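Putative D-tyrosyl-tRNA(Tyr) deacylase 2 (Leishmania major, PDB 1TC5) probably hydrolyses D-tyrosyl-tRNA(Tyr) to D-tyrosine and free tRNA(Tyr), which could protect the cell against D-tyrosine, and forms a homodimer. Local coordinates at residues His22-Asn27 with Thr173-Gly179; Val32-Arg36 with Pro157-Ile163; Ala43-Asp47 with His114-Ala118. Residues are numbered along the deposited sequence.

Contact 1: residues His22-Asn27 with Thr173-Gly179; sequences HLLVNN and TFGNRQG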
loop_
_atom_site.group_PDB
_atom_site.type_symbol
_atom_site.label_atom_id
_atom_site.label_comp_id
_atom_site.label_asym_id
_atom_site.label_seq_id
_atom_site.Cartn_x
_atom_site.Cartn_y
_atom_site.Cartn_z
ATOM N N HIS A 22 -0.521 4.668 -12.560
ATOM C CA HIS A 22 -0.783 6.050 -12.965
ATOM C C HIS A 22 -0.753 6.942 -11.719
ATOM O O HIS A 22 -1.501 6.713 -10.766
ATOM C CB HIS A 22 -2.158 6.214 -13.651
ATOM C CG HIS A 22 -2.460 5.151 -14.645
ATOM N ND1 HIS A 22 -1.964 5.172 -15.931
ATOM C CD2 HIS A 22 -3.198 4.018 -14.543
ATOM C CE1 HIS A 22 -2.378 4.091 -16.573
ATOM N NE2 HIS A 22 -3.130 3.378 -15.757
ATOM N N LEU A 23 0.096 7.963 -11.741
ATOM C CA LEU A 23 0.256 8.864 -10.616
ATOM C C LEU A 23 -0.025 10.313 -11.049
ATOM O O LEU A 23 0.555 10.813 -11.981
ATOM C CB LEU A 23 1.664 8.714 -10.002
ATOM C CG LEU A 23 1.973 9.569 -8.762
ATOM C CD1 LEU A 23 1.076 9.208 -7.622
ATOM C CD2 LEU A 23 3.445 9.440 -8.343
ATOM N N LEU A 24 -0.926 10.965 -10.333
ATOM C CA LEU A 24 -1.297 12.345 -10.562
ATOM C C LEU A 24 -0.187 13.269 -10.064
ATOM O O LEU A 24 0.236 13.195 -8.900
ATOM C CB LEU A 24 -2.592 12.644 -9.823
ATOM C CG LEU A 24 -3.248 14.006 -10.021
ATOM C CD1 LEU A 24 -3.923 14.095 -11.396
ATOM C CD2 LEU A 24 -4.242 14.237 -8.920
ATOM N N VAL A 25 0.279 14.150 -10.953
ATOM C CA VAL A 25 1.435 15.000 -10.653
ATOM C C VAL A 25 1.145 16.505 -10.552
ATOM O O VAL A 25 1.996 17.236 -10.071
ATOM C CB VAL A 25 2.577 14.781 -11.668
ATOM C CG1 VAL A 25 3.119 13.351 -11.531
ATOM C CG2 VAL A 25 2.114 15.078 -13.094
ATOM N N ASN A 26 -0.022 16.968 -10.999
ATOM C CA ASN A 26 -0.357 18.407 -10.945
ATOM C C ASN A 26 -1.594 18.767 -10.087
ATOM O O ASN A 26 -2.143 19.856 -10.189
ATOM C CB ASN A 26 -0.494 19.000 -12.363
ATOM C CG ASN A 26 -1.733 18.516 -13.095
ATOM O OD1 ASN A 26 -2.418 17.632 -12.631
ATOM N ND2 ASN A 26 -2.011 19.098 -14.264
ATOM N N ASN A 27 -2.048 17.838 -9.270
ATOM C CA ASN A 27 -3.240 18.021 -8.415
ATOM C C ASN A 27 -4.576 18.110 -9.187
ATOM O O ASN A 27 -5.626 18.299 -8.585
ATOM C CB ASN A 27 -3.110 19.236 -7.474
ATOM C CG ASN A 27 -2.302 18.933 -6.257
ATOM O OD1 ASN A 27 -2.118 17.766 -5.889
ATOM N ND2 ASN A 27 -1.835 19.973 -5.597
ATOM N N THR A 173 5.111 14.420 -7.194
ATOM C CA THR A 173 5.449 15.806 -6.892
ATOM C C THR A 173 5.303 15.958 -5.394
ATOM O O THR A 173 4.209 15.717 -4.858
ATOM C CB THR A 173 4.467 16.716 -7.657
ATOM O OG1 THR A 173 4.600 16.464 -9.069
ATOM C CG2 THR A 173 4.811 18.211 -7.496
ATOM N N PHE A 174 6.401 16.290 -4.717
ATOM C CA PHE A 174 6.388 16.441 -3.278
ATOM C C PHE A 174 5.383 17.504 -2.847
ATOM O O PHE A 174 5.345 18.599 -3.420
ATOM C CB PHE A 174 7.764 16.861 -2.761
ATOM C CG PHE A 174 7.905 16.704 -1.267
ATOM C CD1 PHE A 174 8.022 15.442 -0.711
ATOM C CD2 PHE A 174 7.863 17.807 -0.427
ATOM C CE1 PHE A 174 8.140 15.271 0.660
ATOM C CE2 PHE A 174 7.966 17.647 0.950
ATOM C CZ PHE A 174 8.112 16.378 1.493
ATOM N N GLY A 175 4.589 17.186 -1.826
ATOM C CA GLY A 175 3.623 18.122 -1.262
ATOM C C GLY A 175 2.299 18.103 -2.006
ATOM O O GLY A 175 1.360 18.732 -1.556
ATOM N N ASN A 176 2.215 17.402 -3.146
ATOM C CA ASN A 176 0.951 17.291 -3.876
ATOM C C ASN A 176 0.096 16.144 -3.340
ATOM O O ASN A 176 0.558 15.290 -2.592
ATOM C CB ASN A 176 1.164 17.117 -5.408
ATOM C CG ASN A 176 1.341 18.443 -6.142
ATOM O OD1 ASN A 176 1.649 19.465 -5.530
ATOM N ND2 ASN A 176 1.163 18.426 -7.468
ATOM N N ARG A 177 -1.175 16.158 -3.730
ATOM C CA ARG A 177 -2.097 15.048 -3.501
ATOM C C ARG A 177 -1.758 13.946 -4.501
ATOM O O ARG A 177 -1.715 14.193 -5.696
ATOM C CB ARG A 177 -3.538 15.527 -3.694
ATOM C CG ARG A 177 -4.615 14.453 -3.554
ATOM C CD ARG A 177 -6.037 15.024 -3.452
ATOM N NE ARG A 177 -6.407 15.764 -4.661
ATOM C CZ ARG A 177 -6.677 15.219 -5.856
ATOM N NH1 ARG A 177 -6.676 13.901 -6.037
ATOM N NH2 ARG A 177 -6.977 16.000 -6.879
ATOM N N GLN A 178 -1.527 12.741 -3.997
ATOM C CA GLN A 178 -0.974 11.635 -4.797
ATOM C C GLN A 178 -2.108 10.740 -5.344
ATOM O O GLN A 178 -2.258 9.546 -4.983
ATOM C CB GLN A 178 0.020 10.834 -3.953
ATOM C CG GLN A 178 1.120 11.663 -3.275
ATOM C CD GLN A 178 2.028 12.357 -4.272
ATOM O OE1 GLN A 178 2.453 11.758 -5.276
ATOM N NE2 GLN A 178 2.305 13.630 -4.019
ATOM N N GLY A 179 -2.925 11.336 -6.212
ATOM C CA GLY A 179 -3.931 10.581 -6.936
ATOM C C GLY A 179 -3.293 9.388 -7.645
ATOM O O GLY A 179 -2.258 9.514 -8.285
HETATM O O HOH W 1 2.365 13.460 -7.552
HETATM O O HOH W 2 -0.885 15.570 -7.685
HETATM O O HOH W 3 -1.007 19.990 -2.906
#

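Contact 2: residues Val32-Arg36 with Pro157-Ile163; sequences VRAGR and PKAEGWI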
loop_
_atom_site.group_PDB
_atom_site.type_symbol
_atom_site.label_atom_id
_atom_site.label_comp_id
_atom_site.label_asym_id
_atom_site.label_seq_id
_atom_site.Cartn_x
_atom_site.Cartn_y
_atom_site.Cartn_z
ATOM N N VAL A 32 1.238 10.557 -14.803
ATOM C CA VAL A 32 2.421 9.925 -15.378
ATOM C C VAL A 32 2.347 8.415 -15.116
ATOM O O VAL A 32 1.789 7.948 -14.088
ATOM C CB VAL A 32 3.723 10.527 -14.810
ATOM C CG1 VAL A 32 3.820 11.978 -15.184
ATOM C CG2 VAL A 32 3.795 10.401 -13.283
ATOM N N ARG A 33 2.921 7.654 -16.037
ATOM C CA ARG A 33 2.714 6.228 -16.078
ATOM C C ARG A 33 3.972 5.424 -15.820
ATOM O O ARG A 33 5.093 5.818 -16.214
ATOM C CB ARG A 33 2.157 5.860 -17.444
ATOM C CG ARG A 33 0.770 6.429 -17.692
ATOM C CD ARG A 33 0.095 5.761 -18.859
ATOM N NE ARG A 33 -0.124 4.347 -18.560
ATOM C CZ ARG A 33 -0.668 3.469 -19.386
ATOM N NH1 ARG A 33 -1.074 3.841 -20.591
ATOM N NH2 ARG A 33 -0.824 2.215 -18.994
ATOM N N ALA A 34 3.761 4.281 -15.174
ATOM C CA ALA A 34 4.765 3.231 -15.083
ATOM C C ALA A 34 4.182 1.874 -15.459
ATOM O O ALA A 34 2.991 1.613 -15.259
ATOM C CB ALA A 34 5.339 3.169 -13.662
ATOM N N GLY A 35 5.044 1.006 -15.994
ATOM C CA GLY A 35 4.681 -0.385 -16.218
ATOM C C GLY A 35 5.134 -1.276 -15.077
ATOM O O GLY A 35 5.149 -0.870 -13.910
ATOM N N ARG A 36 5.523 -2.498 -15.425
ATOM C CA ARG A 36 5.822 -3.500 -14.431
ATOM C C ARG A 36 7.069 -3.142 -13.646
ATOM O O ARG A 36 8.072 -2.690 -14.195
ATOM C CB ARG A 36 5.999 -4.873 -15.044
ATOM C CG ARG A 36 6.115 -5.981 -13.984
ATOM C CD ARG A 36 5.800 -7.348 -14.532
ATOM N NE ARG A 36 6.930 -7.852 -15.278
ATOM C CZ ARG A 36 6.946 -8.213 -16.566
ATOM N NH1 ARG A 36 5.885 -8.138 -17.356
ATOM N NH2 ARG A 36 8.070 -8.667 -17.064
ATOM N N PRO A 157 4.433 7.734 -22.799
ATOM C CA PRO A 157 3.576 6.577 -23.094
ATOM C C PRO A 157 2.148 7.003 -23.438
ATOM O O PRO A 157 1.706 8.089 -23.039
ATOM C CB PRO A 157 3.561 5.787 -21.769
ATOM C CG PRO A 157 4.769 6.228 -21.012
ATOM C CD PRO A 157 5.153 7.588 -21.521
ATOM N N LYS A 158 1.428 6.150 -24.159
ATOM C CA LYS A 158 0.011 6.405 -24.414
ATOM C C LYS A 158 -0.757 6.472 -23.091
ATOM O O LYS A 158 -0.371 5.858 -22.098
ATOM C CB LYS A 158 -0.606 5.386 -25.385
ATOM C CG LYS A 158 -0.533 3.931 -24.974
ATOM C CD LYS A 158 -1.274 3.071 -25.995
ATOM C CE LYS A 158 -0.872 1.610 -25.885
ATOM N NZ LYS A 158 -1.069 1.104 -24.500
ATOM N N ALA A 159 -1.835 7.239 -23.092
ATOM C CA ALA A 159 -2.551 7.582 -21.864
ATOM C C ALA A 159 -3.342 6.416 -21.271
ATOM O O ALA A 159 -3.541 6.359 -20.041
ATOM C CB ALA A 159 -3.463 8.783 -22.104
ATOM N N GLU A 160 -3.802 5.504 -22.128
ATOM C CA GLU A 160 -4.615 4.350 -21.698
ATOM C C GLU A 160 -4.116 3.049 -22.344
ATOM O O GLU A 160 -3.402 3.086 -23.367
ATOM C CB GLU A 160 -6.102 4.575 -22.033
ATOM C CG GLU A 160 -6.881 5.330 -20.951
ATOM C CD GLU A 160 -7.741 6.467 -21.491
ATOM O OE1 GLU A 160 -8.144 6.408 -22.673
ATOM O OE2 GLU A 160 -8.014 7.432 -20.732
ATOM N N GLY A 161 -4.497 1.899 -21.771
ATOM C CA GLY A 161 -4.080 0.614 -22.326
ATOM C C GLY A 161 -2.723 0.220 -21.770
ATOM O O GLY A 161 -1.931 1.087 -21.381
ATOM N N TRP A 162 -2.460 -1.087 -21.734
ATOM C CA TRP A 162 -1.234 -1.637 -21.160
ATOM C C TRP A 162 0.004 -1.033 -21.802
ATOM O O TRP A 162 0.051 -0.849 -23.021
ATOM C CB TRP A 162 -1.208 -3.148 -21.345
ATOM C CG TRP A 162 0.010 -3.843 -20.742
ATOM C CD1 TRP A 162 0.151 -4.319 -19.468
ATOM C CD2 TRP A 162 1.236 -4.145 -21.421
ATOM N NE1 TRP A 162 1.392 -4.893 -19.315
ATOM C CE2 TRP A 162 2.081 -4.788 -20.499
ATOM C CE3 TRP A 162 1.715 -3.904 -22.722
ATOM C CZ2 TRP A 162 3.368 -5.225 -20.838
ATOM C CZ3 TRP A 162 2.985 -4.329 -23.056
ATOM C CH2 TRP A 162 3.801 -4.983 -22.116
ATOM N N ILE A 163 0.998 -0.709 -20.971
ATOM C CA ILE A 163 2.328 -0.315 -21.458
ATOM C C ILE A 163 3.406 -1.192 -20.849
ATOM O O ILE A 163 3.296 -1.676 -19.695
ATOM C CB ILE A 163 2.705 1.179 -21.184
ATOM C CG1 ILE A 163 2.696 1.513 -19.688
ATOM C CG2 ILE A 163 1.822 2.122 -21.999
ATOM C CD1 ILE A 163 3.307 2.861 -19.403
HETATM O O HOH W 4 4.772 -3.473 -18.060
HETATM O O HOH W 5 3.316 -5.902 -17.246
#

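Contact 3: residues Ala43-Asp47 with His114-Ala118; sequences AFLSD and HQLVA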
loop_
_atom_site.group_PDB
_atom_site.type_symbol
_atom_site.label_atom_id
_atom_site.label_comp_id
_atom_site.label_asym_id
_atom_site.label_seq_id
_atom_site.Cartn_x
_atom_site.Cartn_y
_atom_site.Cartn_z
ATOM N N ALA A 43 8.560 7.483 3.576
ATOM C CA ALA A 43 8.457 8.455 4.653
ATOM C C ALA A 43 9.793 8.519 5.345
ATOM O O ALA A 43 10.484 7.507 5.464
ATOM C CB ALA A 43 7.428 8.025 5.645
ATOM N N PHE A 44 10.125 9.717 5.809
ATOM C CA PHE A 44 11.349 10.002 6.498
ATOM C C PHE A 44 10.985 10.400 7.915
ATOM O O PHE A 44 10.319 11.406 8.132
ATOM C CB PHE A 44 12.155 11.115 5.778
ATOM C CG PHE A 44 12.501 10.771 4.359
ATOM C CD1 PHE A 44 13.555 9.928 4.075
ATOM C CD2 PHE A 44 11.776 11.288 3.309
ATOM C CE1 PHE A 44 13.868 9.588 2.776
ATOM C CE2 PHE A 44 12.081 10.938 2.001
ATOM C CZ PHE A 44 13.121 10.085 1.740
ATOM N N LEU A 45 11.478 9.605 8.868
ATOM C CA LEU A 45 11.057 9.642 10.258
ATOM C C LEU A 45 12.221 9.987 11.169
ATOM O O LEU A 45 13.378 9.773 10.801
ATOM C CB LEU A 45 10.490 8.285 10.660
ATOM C CG LEU A 45 9.439 7.764 9.660
ATOM C CD1 LEU A 45 8.816 6.466 10.188
ATOM C CD2 LEU A 45 8.367 8.822 9.342
ATOM N N SER A 46 11.904 10.506 12.355
ATOM C CA SER A 46 12.905 11.044 13.248
ATOM C C SER A 46 12.467 11.084 14.723
ATOM O O SER A 46 11.294 11.320 15.035
ATOM C CB SER A 46 13.254 12.459 12.790
ATOM O OG SER A 46 14.465 12.891 13.358
ATOM N N ASP A 47 13.430 10.848 15.619
ATOM C CA ASP A 47 13.296 11.238 17.031
ATOM C C ASP A 47 13.654 12.720 17.142
ATOM O O ASP A 47 14.286 13.290 16.243
ATOM C CB ASP A 47 14.250 10.461 17.964
ATOM C CG ASP A 47 14.333 8.983 17.645
ATOM O OD1 ASP A 47 13.436 8.230 18.091
ATOM O OD2 ASP A 47 15.274 8.490 16.971
ATOM N N HIS A 114 4.139 13.137 15.074
ATOM C CA HIS A 114 5.328 13.690 15.730
ATOM C C HIS A 114 6.655 13.069 15.235
ATOM O O HIS A 114 7.704 13.705 15.326
ATOM C CB HIS A 114 5.183 13.564 17.253
ATOM C CG HIS A 114 3.936 14.231 17.811
ATOM N ND1 HIS A 114 3.499 15.478 17.399
ATOM C CD2 HIS A 114 3.053 13.828 18.763
ATOM C CE1 HIS A 114 2.404 15.807 18.066
ATOM N NE2 HIS A 114 2.113 14.825 18.904
ATOM N N GLN A 115 6.611 11.849 14.698
ATOM C CA GLN A 115 7.798 11.157 14.162
ATOM C C GLN A 115 8.196 11.660 12.756
ATOM O O GLN A 115 9.251 11.273 12.248
ATOM C CB GLN A 115 7.559 9.632 14.015
ATOM C CG GLN A 115 7.710 8.724 15.230
ATOM C CD GLN A 115 7.595 7.205 14.850
ATOM O OE1 GLN A 115 8.395 6.400 15.338
ATOM N NE2 GLN A 115 6.615 6.829 13.967
ATOM N N LEU A 116 7.341 12.445 12.093
ATOM C CA LEU A 116 7.618 12.891 10.729
ATOM C C LEU A 116 8.651 14.021 10.744
ATOM O O LEU A 116 8.551 14.970 11.536
ATOM C CB LEU A 116 6.340 13.351 10.006
ATOM C CG LEU A 116 5.424 12.278 9.408
ATOM C CD1 LEU A 116 5.043 11.242 10.466
ATOM C CD2 LEU A 116 4.163 12.899 8.780
ATOM N N VAL A 117 9.657 13.920 9.888
ATOM C CA VAL A 117 10.622 15.018 9.704
ATOM C C VAL A 117 9.870 16.240 9.224
ATOM O O VAL A 117 8.800 16.123 8.622
ATOM C CB VAL A 117 11.767 14.696 8.638
ATOM C CG1 VAL A 117 12.681 13.593 9.103
ATOM C CG2 VAL A 117 11.198 14.395 7.259
ATOM N N ALA A 118 10.429 17.411 9.502
ATOM C CA ALA A 118 9.908 18.683 9.015
ATOM C C ALA A 118 9.777 18.681 7.485
ATOM O O ALA A 118 10.418 17.881 6.788
ATOM C CB ALA A 118 10.819 19.798 9.470
#

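Contact 1: residues His22-Asn27 with Thr173-Gly179
The end of strand 20-24, the middle strand of a three-stranded antiparallel sheet, is covered here by the loop leading into strand 180-184, which opens with a type II beta turn from Thr173 to Asn176. Leu24, last residue of its strand, extends the antiparallel pairing to Gly179: its N donates to Gly179 O (2.8 Å, nearly linear), while its CA-to-CB bond points toward the loop and CD2 lies 3.8 Å from Arg177 NH1. A CB on Gly179 would clash with that CD2. Arg177 swings its guanidinium across the strand end, and its NH1 bonds to Glu185 O of the second subunit, so the contact borders the dimer interface. Thr173 OG1 donates to Val25 O (2.9 Å) and is also hydrogen-bonded to Asn147 ND2. Water 1 connects Leu24 O, Thr173 N and Gln178 OE1. Asn27 turns its amide to the loop: OD1 accepts Arg177 N at 2.9 Å, and ND2 reaches Gly175 O through water 3, which lies 2.8 Å from Asn27 ND2 and 3.0 Å from Gly175 O.

Contact 2: residues Val32-Arg36 with Pro157-Ile163
Hydrogen bonds from one side chain dominate. Arg33 extends from its strand into the bend of 157-163, where backbone carbonyls receive its guanidinium: NH1 donates to Lys158 O (2.6 Å) and to Gly161 O (3.0 Å), and NH2 donates to the same Gly161 O (2.9 Å). Both oxygens lie at the edge of the group, near its plane, where its N-H bonds point. The bend is also braced from within, as Lys158 NZ donates to Trp162 O at 2.7 Å and to Glu160 O at 3.3 Å. Gly161 lies in the curve with phi 86° and psi 154°; a CB there would collide with the carbonyl oxygen of Glu160. The strand involved, 31-34, is an outer strand, within this chain, of the three-stranded antiparallel sheet 31-34, 20-24, 180-184, so the irregular loop between helix 119-136 and strand 169-171 is fastened to a sheet border by side-chain-to-backbone bonds rather than by strand pairing. Van der Waals packing is thinner. Ile163 sets CG2 over one face of the guanidinium, 3.7 Å from Arg33 NH1, and its CD1 approaches Ala34 C at 4.2 Å; Pro157 CG touches Arg33 CB at 4.4 Å. Gly35 CA passes 4.0 Å from Ile163 O, an approach where a CB would crowd that oxygen. Water carries the remaining polar links: water 4 accepts from Arg36 N (2.9 Å) and donates to Ile163 O (2.8 Å), and water 5 accepts from Trp162 NE1 (3.0 Å) and, weakly, from Arg36 NH1 (3.4 Å); Arg36 NH2 bonds to Phe74 O.

Contact 3: residues Ala43-Asp47 with His114-Ala118
His114 opens the segment with its imidazole directed away from the strand, and its N is held by Gln112 OE1 just upstream. At Gln115 the backbone closes on strand 37-45: its O accepts Ser46 N at 2.8 Å and also receives a CA-H...O contact from Leu45 CA at 3.1 Å. The Gln115 side chain runs beside Leu45, with NE2 4.4 Å from Leu45 CD1, and that NE2 donates to Gly103 O, tying in the loop that follows strand 93-98. Leu116 lies opposite Leu45, their CA atoms 4.8 Å apart. Its CA-to-CB bond points away from the strand, yet its CD1 still meets Leu45 CD2 at 4.3 Å. Val117 makes the second backbone bond, its N donating to Phe44 O (3.1 Å, angle at the hydrogen 170°), and brings most of the apolar contact: CG2 packs 3.7 Å from Phe44 CB, while CG1 sits 3.9 Å from Ser46 CB. The ring of Phe44 leads off towards Leu125 and Tyr126 of helix 119-136, and Ser46 OG bonds to Ser50 OG. Ala118 occupies the N-cap position of that same helix. Two bonds, Ser46 N to Gln115 O and Val117 N to Phe44 O, thus flank Leu45 and Leu116, the pattern of a non-hydrogen-bonded antiparallel pair. Residues 44-46 and 114-117 run 123° apart in direction, and no further pairs follow: this is an isolated beta bridge, joining the end of a strand of the five-stranded mixed sheet to the lead-in of the helix that packs against it.

In the fold
Contacts 1 and 2 serve the same three-stranded sheet and touch directly: Leu23 N lies 2.9 Å from Val32 O, a probable hydrogen bond, and Val25 CG1 packs 3.5 Å from Val32 CG2. Contact 3 belongs to the five-stranded mixed sheet, its centre about 33 Å from that of contact 2, on the opposite side of the chain's centre. None is wholly buried; contact 1 comes closest, with six of its eleven touching residues buried, and is alone in bordering the second subunit. Chemistry follows place: contact 1 combines backbone, amide and water links, contact 2 depends on a single arginine and bridging waters, and contact 3 on backbone bonds with apolar packing. Along the chain, contact 3 nests within contact 2, and contact 2 within contact 1.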